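Local coordinates for putative NADPH:quinone reductase (Bacillus thuringiensis, PDB 3GMS), which probably catalyses the NADPH-dependent reduction of quinones, as a member of the zinc-binding dehydrogenase family, at residues S165-N179 against L188-L201. Sequence-based numbering, arbitrary orientation.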
ATOM      1  N   SER A 165       7.605  10.296   9.857  1.00 25.09           N
ATOM      2  CA  SER A 165       7.694  11.606  10.539  1.00 26.63           C
ATOM      3  C   SER A 165       9.053  11.777  11.269  1.00 27.65           C
ATOM      4  O   SER A 165       9.608  12.877  11.320  1.00 28.63           O
ATOM      5  CB  SER A 165       6.507  11.845  11.461  1.00 27.12           C
ATOM      6  OG  SER A 165       6.591  11.102  12.669  1.00 28.10           O
ATOM      7  N   GLN A 166       9.572  10.681  11.824  1.00 27.62           N
ATOM      8  CA  GLN A 166      10.857  10.678  12.515  1.00 28.99           C
ATOM      9  C   GLN A 166      11.969  10.740  11.528  1.00 28.79           C
ATOM     10  O   GLN A 166      12.877  11.555  11.700  1.00 29.94           O
ATOM     11  CB  GLN A 166      11.005   9.450  13.428  1.00 28.71           C
ATOM     12  CG  GLN A 166       9.873   9.403  14.452  1.00 30.84           C
ATOM     13  CD  GLN A 166       9.861  10.647  15.369  1.00 36.07           C
ATOM     14  OE1 GLN A 166      10.909  11.113  15.808  1.00 38.44           O
ATOM     15  NE2 GLN A 166       8.678  11.157  15.670  1.00 37.73           N
ATOM     16  N   ILE A 167      11.882   9.931  10.465  1.00 28.76           N
ATOM     17  CA  ILE A 167      12.901   9.926   9.409  1.00 28.69           C
ATOM     18  C   ILE A 167      13.031  11.281   8.686  1.00 29.73           C
ATOM     19  O   ILE A 167      14.156  11.769   8.414  1.00 29.75           O
ATOM     20  CB  ILE A 167      12.630   8.798   8.353  1.00 27.76           C
ATOM     21  CG1 ILE A 167      12.778   7.407   8.995  1.00 28.02           C
ATOM     22  CG2 ILE A 167      13.602   8.913   7.165  1.00 29.18           C
ATOM     23  CD1 ILE A 167      12.068   6.265   8.208  1.00 29.39           C
ATOM     24  N   LEU A 168      11.890  11.887   8.390  1.00 29.20           N
ATOM     25  CA  LEU A 168      11.869  13.123   7.579  1.00 30.50           C
ATOM     26  C   LEU A 168      11.652  14.398   8.411  1.00 30.67           C
ATOM     27  O   LEU A 168      11.538  15.502   7.855  1.00 30.88           O
ATOM     28  CB  LEU A 168      10.816  13.010   6.452  1.00 29.65           C
ATOM     29  CG  LEU A 168      11.011  11.840   5.462  1.00 28.49           C
ATOM     30  CD1 LEU A 168       9.750  11.703   4.619  1.00 28.12           C
ATOM     31  CD2 LEU A 168      12.260  11.969   4.593  1.00 30.74           C
ATOM     32  N   ASN A 169      11.609  14.242   9.728  1.00 31.03           N
ATOM     33  CA  ASN A 169      11.515  15.375  10.677  1.00 31.57           C
ATOM     34  C   ASN A 169      10.309  16.273  10.460  1.00 31.46           C
ATOM     35  O   ASN A 169      10.443  17.486  10.308  1.00 32.69           O
ATOM     36  CB  ASN A 169      12.807  16.207  10.644  1.00 33.01           C
ATOM     37  CG  ASN A 169      14.037  15.370  10.873  1.00 36.12           C
ATOM     38  OD1 ASN A 169      14.212  14.787  11.946  1.00 41.58           O
ATOM     39  ND2 ASN A 169      14.909  15.314   9.875  1.00 41.84           N
ATOM     40  N   PHE A 170       9.116  15.688  10.447  1.00 29.79           N
ATOM     41  CA  PHE A 170       7.899  16.466  10.406  1.00 28.34           C
ATOM     42  C   PHE A 170       7.038  15.954  11.522  1.00 27.80           C
ATOM     43  O   PHE A 170       7.385  14.959  12.160  1.00 27.89           O
ATOM     44  CB  PHE A 170       7.184  16.424   9.040  1.00 27.84           C
ATOM     45  CG  PHE A 170       6.688  15.047   8.629  1.00 26.26           C
ATOM     46  CD1 PHE A 170       5.480  14.548   9.100  1.00 26.15           C
ATOM     47  CD2 PHE A 170       7.412  14.302   7.709  1.00 25.86           C
ATOM     48  CE1 PHE A 170       4.992  13.309   8.710  1.00 25.91           C
ATOM     49  CE2 PHE A 170       6.973  13.059   7.307  1.00 25.66           C
ATOM     50  CZ  PHE A 170       5.749  12.542   7.787  1.00 23.25           C
ATOM     51  N   ARG A 171       5.947  16.662  11.788  1.00 27.48           N
ATOM     52  CA  ARG A 171       5.112  16.394  12.928  1.00 27.02           C
ATOM     53  C   ARG A 171       3.857  15.690  12.428  1.00 27.05           C
ATOM     54  O   ARG A 171       3.107  16.254  11.624  1.00 26.73           O
ATOM     55  CB  ARG A 171       4.791  17.729  13.644  1.00 27.87           C
ATOM     56  CG  ARG A 171       3.994  17.573  14.915  1.00 30.88           C
ATOM     57  CD  ARG A 171       3.772  18.922  15.651  1.00 33.22           C
ATOM     58  NE  ARG A 171       2.994  18.704  16.875  1.00 37.13           N
ATOM     59  CZ  ARG A 171       2.061  19.536  17.334  1.00 39.55           C
ATOM     60  NH1 ARG A 171       1.786  20.650  16.655  1.00 38.28           N
ATOM     61  NH2 ARG A 171       1.390  19.248  18.459  1.00 39.23           N
ATOM     62  N   LEU A 172       3.639  14.445  12.872  1.00 25.91           N
ATOM     63  CA  LEU A 172       2.427  13.733  12.505  1.00 25.58           C
ATOM     64  C   LEU A 172       1.348  13.802  13.554  1.00 25.48           C
ATOM     65  O   LEU A 172       1.548  13.429  14.713  1.00 25.64           O
ATOM     66  CB  LEU A 172       2.711  12.245  12.182  1.00 25.53           C
ATOM     67  CG  LEU A 172       1.447  11.392  12.001  1.00 25.17           C
ATOM     68  CD1 LEU A 172       0.786  11.653  10.634  1.00 23.27           C
ATOM     69  CD2 LEU A 172       1.759   9.905  12.140  1.00 27.81           C
ATOM     70  N   ILE A 173       0.190  14.270  13.134  1.00 25.30           N
ATOM     71  CA  ILE A 173      -1.000  14.091  13.911  1.00 25.72           C
ATOM     72  C   ILE A 173      -1.832  12.945  13.331  1.00 26.01           C
ATOM     73  O   ILE A 173      -2.498  13.063  12.281  1.00 25.88           O
ATOM     74  CB  ILE A 173      -1.815  15.437  14.057  1.00 25.46           C
ATOM     75  CG1 ILE A 173      -0.953  16.532  14.713  1.00 25.64           C
ATOM     76  CG2 ILE A 173      -3.162  15.152  14.807  1.00 25.83           C
ATOM     77  CD1 ILE A 173      -1.494  17.977  14.545  1.00 26.40           C
ATOM     78  N   ALA A 174      -1.783  11.801  14.025  1.00 26.88           N
ATOM     79  CA  ALA A 174      -2.577  10.627  13.658  1.00 27.29           C
ATOM     80  C   ALA A 174      -4.024  10.801  14.047  1.00 28.21           C
ATOM     81  O   ALA A 174      -4.322  11.192  15.194  1.00 29.16           O
ATOM     82  CB  ALA A 174      -2.019   9.356  14.351  1.00 26.72           C
ATOM     83  N   VAL A 175      -4.912  10.520  13.108  1.00 27.10           N
ATOM     84  CA  VAL A 175      -6.359  10.508  13.347  1.00 27.98           C
ATOM     85  C   VAL A 175      -6.878   9.089  13.187  1.00 28.75           C
ATOM     86  O   VAL A 175      -6.741   8.483  12.115  1.00 28.47           O
ATOM     87  CB  VAL A 175      -7.108  11.480  12.377  1.00 27.61           C
ATOM     88  CG1 VAL A 175      -8.609  11.501  12.650  1.00 29.50           C
ATOM     89  CG2 VAL A 175      -6.526  12.871  12.475  1.00 27.90           C
ATOM     90  N   THR A 176      -7.488   8.562  14.249  1.00 30.02           N
ATOM     91  CA  THR A 176      -7.935   7.178  14.305  1.00 31.91           C
ATOM     92  C   THR A 176      -9.407   7.100  14.723  1.00 33.44           C
ATOM     93  O   THR A 176      -9.947   8.042  15.352  1.00 33.75           O
ATOM     94  CB  THR A 176      -7.109   6.347  15.332  1.00 32.48           C
ATOM     95  OG1 THR A 176      -7.260   6.926  16.643  1.00 32.96           O
ATOM     96  CG2 THR A 176      -5.625   6.291  14.970  1.00 32.06           C
ATOM     97  N   ARG A 177     -10.046   5.979  14.387  1.00 34.79           N
ATOM     98  CA  ARG A 177     -11.451   5.727  14.722  1.00 37.09           C
ATOM     99  C   ARG A 177     -11.641   5.258  16.162  1.00 37.30           C
ATOM    100  O   ARG A 177     -12.773   5.238  16.659  1.00 37.63           O
ATOM    101  CB  ARG A 177     -12.021   4.620  13.819  1.00 37.95           C
ATOM    102  CG  ARG A 177     -12.843   5.091  12.638  1.00 42.81           C
ATOM    103  CD  ARG A 177     -11.957   5.491  11.447  1.00 47.57           C
ATOM    104  NE  ARG A 177     -11.025   4.447  10.998  1.00 50.72           N
ATOM    105  CZ  ARG A 177     -11.336   3.456  10.161  1.00 52.50           C
ATOM    106  NH1 ARG A 177     -12.568   3.348   9.679  1.00 54.30           N
ATOM    107  NH2 ARG A 177     -10.412   2.564   9.809  1.00 52.86           N
ATOM    108  N   ASN A 178     -10.551   4.812  16.781  1.00 36.96           N
ATOM    109  CA  ASN A 178     -10.569   4.227  18.125  1.00 37.78           C
ATOM    110  C   ASN A 178      -9.166   4.224  18.720  1.00 38.21           C
ATOM    111  O   ASN A 178      -8.232   4.802  18.154  1.00 37.93           O
ATOM    112  CB  ASN A 178     -11.166   2.807  18.099  1.00 38.25           C
ATOM    113  CG  ASN A 178     -10.380   1.863  17.203  1.00 37.72           C
ATOM    114  OD1 ASN A 178      -9.149   1.860  17.201  1.00 38.13           O
ATOM    115  ND2 ASN A 178     -11.090   1.069  16.434  1.00 41.46           N
ATOM    116  N   ASN A 179      -9.000   3.576  19.870  1.00 38.50           N
ATOM    117  CA  ASN A 179      -7.711   3.632  20.549  1.00 38.89           C
ATOM    118  C   ASN A 179      -6.847   2.390  20.339  1.00 38.15           C
ATOM    119  O   ASN A 179      -5.801   2.260  20.964  1.00 38.18           O
ATOM    120  CB  ASN A 179      -7.900   3.933  22.051  1.00 39.53           C
ATOM    121  CG  ASN A 179      -8.687   2.842  22.767  1.00 41.41           C
ATOM    122  OD1 ASN A 179      -9.166   1.884  22.134  1.00 41.72           O
ATOM    123  ND2 ASN A 179      -8.834   2.984  24.096  1.00 44.61           N
ATOM    124  N   LEU A 188       5.953   4.465  17.523  1.00 29.73           N
ATOM    125  CA  LEU A 188       6.551   4.568  16.199  1.00 29.25           C
ATOM    126  C   LEU A 188       6.881   6.004  15.846  1.00 29.19           C
ATOM    127  O   LEU A 188       7.632   6.247  14.912  1.00 29.33           O
ATOM    128  CB  LEU A 188       5.646   3.935  15.120  1.00 30.00           C
ATOM    129  CG  LEU A 188       5.599   2.393  15.206  1.00 30.36           C
ATOM    130  CD1 LEU A 188       4.440   1.842  14.419  1.00 31.14           C
ATOM    131  CD2 LEU A 188       6.915   1.770  14.731  1.00 32.06           C
ATOM    132  N   GLY A 189       6.343   6.966  16.591  1.00 28.43           N
ATOM    133  CA  GLY A 189       6.722   8.332  16.298  1.00 28.85           C
ATOM    134  C   GLY A 189       5.670   9.376  16.033  1.00 28.13           C
ATOM    135  O   GLY A 189       6.022  10.520  15.768  1.00 28.97           O
ATOM    136  N   ALA A 190       4.398   9.019  16.152  1.00 27.29           N
ATOM    137  CA  ALA A 190       3.334   9.981  15.989  1.00 27.82           C
ATOM    138  C   ALA A 190       3.389  11.018  17.133  1.00 29.29           C
ATOM    139  O   ALA A 190       3.514  10.654  18.306  1.00 28.88           O
ATOM    140  CB  ALA A 190       1.991   9.291  15.973  1.00 27.22           C
ATOM    141  N   ALA A 191       3.303  12.299  16.779  1.00 29.57           N
ATOM    142  CA  ALA A 191       3.334  13.381  17.783  1.00 29.88           C
ATOM    143  C   ALA A 191       2.080  13.423  18.673  1.00 30.14           C
ATOM    144  O   ALA A 191       2.147  13.856  19.850  1.00 30.99           O
ATOM    145  CB  ALA A 191       3.565  14.734  17.091  1.00 30.61           C
ATOM    146  N   TYR A 192       0.949  12.998  18.127  1.00 28.28           N
ATOM    147  CA  TYR A 192      -0.323  12.992  18.828  1.00 28.23           C
ATOM    148  C   TYR A 192      -1.266  12.044  18.099  1.00 28.44           C
ATOM    149  O   TYR A 192      -1.163  11.858  16.880  1.00 28.35           O
ATOM    150  CB  TYR A 192      -0.926  14.405  18.809  1.00 28.93           C
ATOM    151  CG  TYR A 192      -1.999  14.614  19.858  1.00 29.58           C
ATOM    152  CD1 TYR A 192      -1.662  15.038  21.146  1.00 32.43           C
ATOM    153  CD2 TYR A 192      -3.347  14.359  19.567  1.00 30.51           C
ATOM    154  CE1 TYR A 192      -2.658  15.228  22.118  1.00 33.56           C
ATOM    155  CE2 TYR A 192      -4.350  14.539  20.531  1.00 31.04           C
ATOM    156  CZ  TYR A 192      -3.988  14.977  21.799  1.00 34.58           C
ATOM    157  OH  TYR A 192      -4.980  15.155  22.748  1.00 36.93           O
ATOM    158  N   VAL A 193      -2.208  11.462  18.821  1.00 28.14           N
ATOM    159  CA  VAL A 193      -3.194  10.620  18.207  1.00 28.37           C
ATOM    160  C   VAL A 193      -4.541  11.157  18.586  1.00 29.38           C
ATOM    161  O   VAL A 193      -4.881  11.238  19.772  1.00 30.14           O
ATOM    162  CB  VAL A 193      -3.049   9.114  18.610  1.00 27.97           C
ATOM    163  CG1 VAL A 193      -4.193   8.272  18.037  1.00 28.55           C
ATOM    164  CG2 VAL A 193      -1.690   8.581  18.200  1.00 27.42           C
ATOM    165  N   ILE A 194      -5.297  11.566  17.581  1.00 29.12           N
ATOM    166  CA  ILE A 194      -6.691  11.958  17.785  1.00 30.73           C
ATOM    167  C   ILE A 194      -7.644  10.799  17.559  1.00 31.87           C
ATOM    168  O   ILE A 194      -7.867  10.333  16.418  1.00 31.31           O
ATOM    169  CB  ILE A 194      -7.112  13.170  16.892  1.00 30.65           C
ATOM    170  CG1 ILE A 194      -6.083  14.312  16.983  1.00 28.45           C
ATOM    171  CG2 ILE A 194      -8.554  13.589  17.218  1.00 29.67           C
ATOM    172  CD1 ILE A 194      -6.444  15.581  16.124  1.00 25.83           C
ATOM    173  N   ASP A 195      -8.242  10.351  18.661  1.00 32.55           N
ATOM    174  CA  ASP A 195      -9.186   9.262  18.611  1.00 34.83           C
ATOM    175  C   ASP A 195     -10.545   9.895  18.507  1.00 35.46           C
ATOM    176  O   ASP A 195     -11.025  10.486  19.481  1.00 36.00           O
ATOM    177  CB  ASP A 195      -9.041   8.397  19.882  1.00 35.72           C
ATOM    178  CG  ASP A 195     -10.123   7.331  20.021  1.00 36.44           C
ATOM    179  OD1 ASP A 195     -11.059   7.236  19.203  1.00 35.09           O
ATOM    180  OD2 ASP A 195     -10.024   6.558  20.995  1.00 41.39           O
ATOM    181  N   THR A 196     -11.148   9.803  17.322  1.00 36.13           N
ATOM    182  CA  THR A 196     -12.397  10.492  17.024  1.00 36.71           C
ATOM    183  C   THR A 196     -13.646   9.862  17.651  1.00 37.84           C
ATOM    184  O   THR A 196     -14.724  10.427  17.556  1.00 37.82           O
ATOM    185  CB  THR A 196     -12.622  10.731  15.496  1.00 36.97           C
ATOM    186  OG1 THR A 196     -12.607   9.490  14.800  1.00 36.06           O
ATOM    187  CG2 THR A 196     -11.558  11.657  14.910  1.00 36.21           C
ATOM    188  N   SER A 197     -13.514   8.700  18.289  1.00 38.74           N
ATOM    189  CA  SER A 197     -14.628   8.197  19.099  1.00 40.19           C
ATOM    190  C   SER A 197     -14.644   8.938  20.440  1.00 40.63           C
ATOM    191  O   SER A 197     -15.634   8.884  21.160  1.00 41.50           O
ATOM    192  CB  SER A 197     -14.567   6.686  19.298  1.00 39.86           C
ATOM    193  OG  SER A 197     -13.403   6.313  20.007  1.00 41.33           O
ATOM    194  N   THR A 198     -13.565   9.656  20.744  1.00 40.95           N
ATOM    195  CA  THR A 198     -13.387  10.329  22.048  1.00 42.12           C
ATOM    196  C   THR A 198     -13.161  11.845  21.956  1.00 41.45           C
ATOM    197  O   THR A 198     -13.516  12.586  22.879  1.00 41.73           O
ATOM    198  CB  THR A 198     -12.199   9.698  22.835  1.00 41.93           C
ATOM    199  OG1 THR A 198     -12.451   8.304  23.021  1.00 46.97           O
ATOM    200  CG2 THR A 198     -11.996  10.353  24.215  1.00 44.01           C
ATOM    201  N   ALA A 199     -12.524  12.302  20.875  1.00 40.27           N
ATOM    202  CA  ALA A 199     -12.128  13.708  20.735  1.00 38.66           C
ATOM    203  C   ALA A 199     -12.602  14.302  19.393  1.00 37.86           C
ATOM    204  O   ALA A 199     -12.643  13.579  18.395  1.00 37.69           O
ATOM    205  CB  ALA A 199     -10.621  13.837  20.867  1.00 38.88           C
ATOM    206  N   PRO A 200     -12.972  15.604  19.367  1.00 36.75           N
ATOM    207  CA  PRO A 200     -13.426  16.215  18.100  1.00 35.69           C
ATOM    208  C   PRO A 200     -12.253  16.508  17.164  1.00 34.84           C
ATOM    209  O   PRO A 200     -11.250  17.066  17.590  1.00 35.25           O
ATOM    210  CB  PRO A 200     -14.106  17.525  18.540  1.00 35.71           C
ATOM    211  CG  PRO A 200     -13.586  17.823  19.909  1.00 36.06           C
ATOM    212  CD  PRO A 200     -13.124  16.515  20.527  1.00 36.93           C
ATOM    213  N   LEU A 201     -12.362  16.133  15.889  1.00 33.13           N
ATOM    214  CA  LEU A 201     -11.204  16.299  14.999  1.00 31.66           C
ATOM    215  C   LEU A 201     -10.787  17.760  14.811  1.00 30.01           C
ATOM    216  O   LEU A 201      -9.660  18.125  15.157  1.00 28.49           O
ATOM    217  CB  LEU A 201     -11.412  15.592  13.634  1.00 30.38           C
ATOM    218  CG  LEU A 201     -10.360  15.854  12.543  1.00 31.45           C
ATOM    219  CD1 LEU A 201      -8.935  15.521  13.002  1.00 30.25           C
ATOM    220  CD2 LEU A 201     -10.733  15.041  11.283  1.00 31.65           C
TER
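Ala-174 and Ile-194 share the shortest of the backbone bonds that join strand 171-176 to strand 192-195. Ile-194 N gives to Ala-174 O at 2.6 Å. The bonds then alternate, as in any parallel pair: Ala-174 N to Tyr-192 O, Thr-176 N to Ile-194 O, and Thr-196 N to Thr-176 O. The last two are nearly straight at hydrogen (175°). At the start of the pairing Leu-172 O takes Ala-191 N at 2.9 Å and, weakly, Tyr-192 N.

Apolar side chains meet on both faces. On one, Ile-173 CG2 lies 3.6 Å from Ile-194 CD1, and the two chains cross obliquely. Val-175 splits its branches. CG1, anti to the backbone N (chi1 -178°), meets the Thr-196 methyl, while CG2 touches Leu-201 CD1 at 3.6 Å, at the start of helix 201-208. On the other face Ala-174 CB packs on Val-193 CG2, and Leu-172 CD2 rests on Ala-190 CB. Val-193 CG1 reaches Thr-176 OG1. Thr-176 OG1 itself donates to Asn-178 O.

Two polar groups mark the ends. Gln-166, bent at chi2 (-61°), brings NE2 to a lone pair of Gly-189 O at 2.7 Å. Gly-189 closes helix 182-188 with a Schellman motif. At the far end the Asp-195 carboxylate lies against Asn-178, with OD1 3.2 Å from Asn-178 CA. OD1 accepts hydrogen bonds from Ser-197 N, which makes an Asx turn, and from Ser-197 OG, both from the same face of the carboxylate.

The pair forms a beta-alpha-beta unit with helix 182-188, and strand 192-195 edges the parallel Rossmann sheet within the chain. Backbone bonds thus set the strand register. The face with Ile-173, Val-175 and Ile-194 is apolar, the other turns polar toward Thr-176 and Asp-195, and two bonds from Ser-197 hold the Asp-195 carboxylate against Asn-178, next to the end of strand 171-176.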